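Local coordinates for periplasmic binding protein (Thermotoga lettingae TMO, PDB 4RY8) that binds the sugar 5-methylthioribose and probably delivers it to a membrane transporter for uptake, at residues T297-D300 with E301-K304; G259-A262 with V263-A266. All coordinates share one frame; numbering follows the deposited sequence.

Interaction 1: T297-D300 with E301-K304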
loop_
_atom_site.group_PDB
_atom_site.type_symbol
_atom_site.label_atom_id
_atom_site.label_comp_id
_atom_site.label_asym_id
_atom_site.label_seq_id
_atom_site.Cartn_x
_atom_site.Cartn_y
_atom_site.Cartn_z
ATOM N N THR C 297 2.026 -7.144 26.090
ATOM C CA THR C 297 1.694 -6.040 26.995
ATOM C C THR C 297 2.566 -4.785 26.816
ATOM O O THR C 297 2.298 -3.761 27.434
ATOM C CB THR C 297 1.900 -6.454 28.456
ATOM O OG1 THR C 297 3.289 -6.357 28.762
ATOM C CG2 THR C 297 1.418 -7.865 28.704
ATOM N N ASN C 298 3.619 -4.857 26.005
ATOM C CA ASN C 298 4.510 -3.715 25.816
ATOM C C ASN C 298 5.317 -3.807 24.505
ATOM O O ASN C 298 5.309 -4.837 23.833
ATOM C CB ASN C 298 5.423 -3.515 27.036
ATOM C CG ASN C 298 6.441 -4.639 27.208
ATOM O OD1 ASN C 298 6.918 -5.215 26.237
ATOM N ND2 ASN C 298 6.815 -4.908 28.440
ATOM N N MET C 299 5.953 -2.706 24.110
ATOM C CA MET C 299 6.738 -2.687 22.880
ATOM C C MET C 299 7.864 -3.731 22.833
ATOM O O MET C 299 8.187 -4.265 21.768
ATOM C CB MET C 299 7.302 -1.289 22.621
ATOM C CG MET C 299 6.272 -0.283 22.144
ATOM S SD MET C 299 5.620 -0.663 20.508
ATOM C CE MET C 299 7.057 -0.393 19.471
ATOM N N ASP C 300 8.439 -4.070 23.973
ATOM C CA ASP C 300 9.500 -5.076 23.974
ATOM C C ASP C 300 8.959 -6.372 23.386
ATOM O O ASP C 300 9.513 -6.933 22.447
ATOM C CB ASP C 300 10.015 -5.298 25.391
ATOM C CG ASP C 300 10.694 -4.065 25.956
ATOM O OD1 ASP C 300 11.553 -3.496 25.247
ATOM O OD2 ASP C 300 10.359 -3.653 27.092
ATOM N N GLU C 301 7.846 -6.806 23.956
ATOM C CA GLU C 301 7.135 -8.013 23.557
ATOM C C GLU C 301 6.551 -7.964 22.178
ATOM O O GLU C 301 6.373 -8.966 21.527
ATOM C CB GLU C 301 6.037 -8.333 24.590
ATOM C CG GLU C 301 6.617 -8.825 25.923
ATOM C CD GLU C 301 5.666 -8.672 27.104
ATOM O OE1 GLU C 301 4.472 -8.312 26.914
ATOM O OE2 GLU C 301 6.127 -8.873 28.241
ATOM N N LEU C 302 6.240 -6.786 21.680
ATOM C CA LEU C 302 5.625 -6.774 20.387
ATOM C C LEU C 302 6.656 -6.979 19.283
ATOM O O LEU C 302 6.386 -7.618 18.276
ATOM C CB LEU C 302 4.890 -5.458 20.172
ATOM C CG LEU C 302 4.496 -5.301 18.736
ATOM C CD1 LEU C 302 3.526 -6.326 18.205
ATOM C CD2 LEU C 302 3.857 -3.919 18.624
ATOM N N VAL C 303 7.807 -6.361 19.470
ATOM C CA VAL C 303 8.908 -6.393 18.504
ATOM C C VAL C 303 9.432 -7.820 18.411
ATOM O O VAL C 303 9.711 -8.326 17.322
ATOM C CB VAL C 303 10.070 -5.455 18.935
ATOM C CG1 VAL C 303 11.351 -5.753 18.162
ATOM C CG2 VAL C 303 9.695 -4.000 18.713
ATOM N N LYS C 304 9.527 -8.450 19.570
ATOM C CA LYS C 304 9.977 -9.840 19.678
ATOM C C LYS C 304 8.973 -10.734 18.927
ATOM O O LYS C 304 9.351 -11.536 18.074
ATOM C CB LYS C 304 10.044 -10.204 21.151
ATOM C CG LYS C 304 10.322 -11.675 21.444
ATOM C CD LYS C 304 10.140 -11.985 22.925
ATOM C CE LYS C 304 8.670 -11.987 23.343
ATOM N NZ LYS C 304 8.516 -11.946 24.827
#

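Interaction 2: G259-A262 with V263-A266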
loop_
_atom_site.group_PDB
_atom_site.type_symbol
_atom_site.label_atom_id
_atom_site.label_comp_id
_atom_site.label_asym_id
_atom_site.label_seq_id
_atom_site.Cartn_x
_atom_site.Cartn_y
_atom_site.Cartn_z
ATOM N N GLY C 259 13.655 7.221 15.417
ATOM C CA GLY C 259 14.491 8.261 15.985
ATOM C C GLY C 259 15.973 7.956 15.909
ATOM O O GLY C 259 16.749 8.827 15.582
ATOM N N ARG C 260 16.368 6.730 16.248
ATOM C CA ARG C 260 17.711 6.284 15.976
ATOM C C ARG C 260 18.088 6.499 14.521
ATOM O O ARG C 260 19.119 7.100 14.237
ATOM C CB ARG C 260 17.896 4.806 16.384
ATOM C CG ARG C 260 17.891 4.607 17.896
ATOM C CD ARG C 260 17.839 3.151 18.309
ATOM N NE ARG C 260 19.034 2.451 17.888
ATOM C CZ ARG C 260 20.199 2.467 18.525
ATOM N NH1 ARG C 260 20.363 3.157 19.655
ATOM N NH2 ARG C 260 21.220 1.762 18.032
ATOM N N LEU C 261 17.249 6.044 13.595
ATOM C CA LEU C 261 17.505 6.217 12.171
ATOM C C LEU C 261 17.808 7.694 11.805
ATOM O O LEU C 261 18.712 8.000 11.012
ATOM C CB LEU C 261 16.313 5.693 11.334
ATOM C CG LEU C 261 16.364 6.026 9.833
ATOM C CD1 LEU C 261 17.657 5.529 9.193
ATOM C CD2 LEU C 261 15.167 5.451 9.083
ATOM N N ALA C 262 17.036 8.597 12.373
ATOM C CA ALA C 262 17.190 10.007 12.001
ATOM C C ALA C 262 18.562 10.517 12.383
ATOM O O ALA C 262 19.157 11.276 11.626
ATOM C CB ALA C 262 16.089 10.869 12.628
ATOM N N VAL C 263 19.087 10.062 13.531
ATOM C CA VAL C 263 20.397 10.509 13.967
ATOM C C VAL C 263 21.476 9.872 13.112
ATOM O O VAL C 263 22.426 10.563 12.707
ATOM C CB VAL C 263 20.618 10.250 15.468
ATOM C CG1 VAL C 263 22.086 10.393 15.871
ATOM C CG2 VAL C 263 19.728 11.202 16.253
ATOM N N ARG C 264 21.320 8.568 12.839
ATOM C CA ARG C 264 22.252 7.819 11.992
ATOM C C ARG C 264 22.392 8.442 10.660
ATOM O O ARG C 264 23.492 8.498 10.156
ATOM C CB ARG C 264 21.786 6.388 11.721
ATOM C CG ARG C 264 22.383 5.379 12.640
ATOM C CD ARG C 264 22.505 4.014 11.986
ATOM N NE ARG C 264 21.278 3.498 11.363
ATOM C CZ ARG C 264 20.173 3.161 12.019
ATOM N NH1 ARG C 264 20.060 3.318 13.335
ATOM N NH2 ARG C 264 19.168 2.643 11.346
ATOM N N ALA C 265 21.260 8.859 10.066
ATOM C CA ALA C 265 21.262 9.502 8.758
ATOM C C ALA C 265 22.056 10.784 8.797
ATOM O O ALA C 265 22.871 11.061 7.909
ATOM C CB ALA C 265 19.835 9.781 8.270
ATOM N N ALA C 266 21.752 11.595 9.806
ATOM C CA ALA C 266 22.425 12.848 10.002
ATOM C C ALA C 266 23.916 12.603 10.102
ATOM O O ALA C 266 24.705 13.258 9.442
ATOM C CB ALA C 266 21.922 13.511 11.255
#

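Interaction 1: T297-D300 with E301-K304
Glu301 sets its CG anti to its own carbonyl carbon (chi1 -71°) and runs on extended, which carries its carboxylate back over the start of the helix to Thr297. Asn298 turns the other way, CG lying between its backbone N and carbonyl carbon (chi1 68°), and this points the amide oxygen forward into the first turn. One oxygen of the carboxylate then does the gripping: Glu301 OE1 accepts from Thr297 N at 2.8 Å, nearly end-on, and from Thr297 OG1 at 2.9 Å, the hydroxyl coming in on the syn side but well out of the carboxylate plane. In return, Asn298 OD1 takes Glu301 N at 2.9 Å in an almost straight bond (174°). This is an N-cap by Asn298, and it resembles a capping box, except that the glutamate reaches the backbone N–H one residue before the cap. The Glu301 carboxylate, lying at the N-terminal end, probably also interacts favourably with the helix dipole. With an alanine at Glu301, Thr297 N and OG1 would lose their shared acceptor, and the loop leading into the helix would probably be freer to move. Behind the cap, Val303 N donates to Met299 O at 3.1 Å and Lys304 N to Asp300 O at 3.3 Å. Met299 and Leu302 lie side by side, Met299 SD 4.2 Å from Leu302 CD2, where Met299 also touches Ile237 and Leu302 rests on Val232.

Interaction 2: G259-A262 with V263-A266
Arg264 folds its guanidinium back over the preceding turn, laying one face above Leu261 CA while Arg264 NH2 comes within 3.9 Å of Leu261 CD1. The two side chains cross at about a right angle, and a bend at chi3 (-52°) helps bring the arginine's flat end round to this position. Its polar rim is used by the chain's C-terminal part: NH2 donates to Leu314 O, and NE weakly to Val315 O, so the buried charged group is held by backbone carbonyls. The helix backbone through here is regular. Arg264 N reaches Arg260 O at 3.0 Å in a nearly straight bond, Ala265 N reaches Leu261 O at 2.9 Å, and Ala266 N reaches Ala262 O at 3.2 Å. On the tightly packed side, Leu261, Ala262 and Ala265 all press on Ile114 of strand 113-115, the two small methyls letting the helix sit close to it. Arg260 marks the looser side. It is partly exposed, its side chain comes nearest Arg264 through CB, 4.0 Å from Arg264 NH1, and its guanidinium forms a salt bridge with Glu43 and a hydrogen bond with Ser39. Val263, itself buried, touches Ala37 on helix 28-44, the helix that also carries Glu43 and Ser39. A helix packed in this way against a parallel sheet and a neighbouring helix is the layered alpha/beta architecture of a lobe in a type I periplasmic binding protein.

In the fold
Interactions 1 and 2 do not touch: their centres are 22 Å apart and their nearest atoms about 11 Å. Interaction 2 belongs to the lobe built on the parallel sheet that contains strands 17-22 and 113-115, whereas 297-304 packs on helix 234-240 and the loop after strand 226-230 of the other lobe. The bound methylthioribose lies between the lobes, about 11 Å from residue Gly259 of interaction 2 and about 12 Å from the Met299 side chain of interaction 1, so neither contact lines the pocket directly. The loop under interaction 1 begins with the pocket residue Asp231, a link of sequence. Met299 also rests on Asp254, in the crossing that leads into helix 255-270.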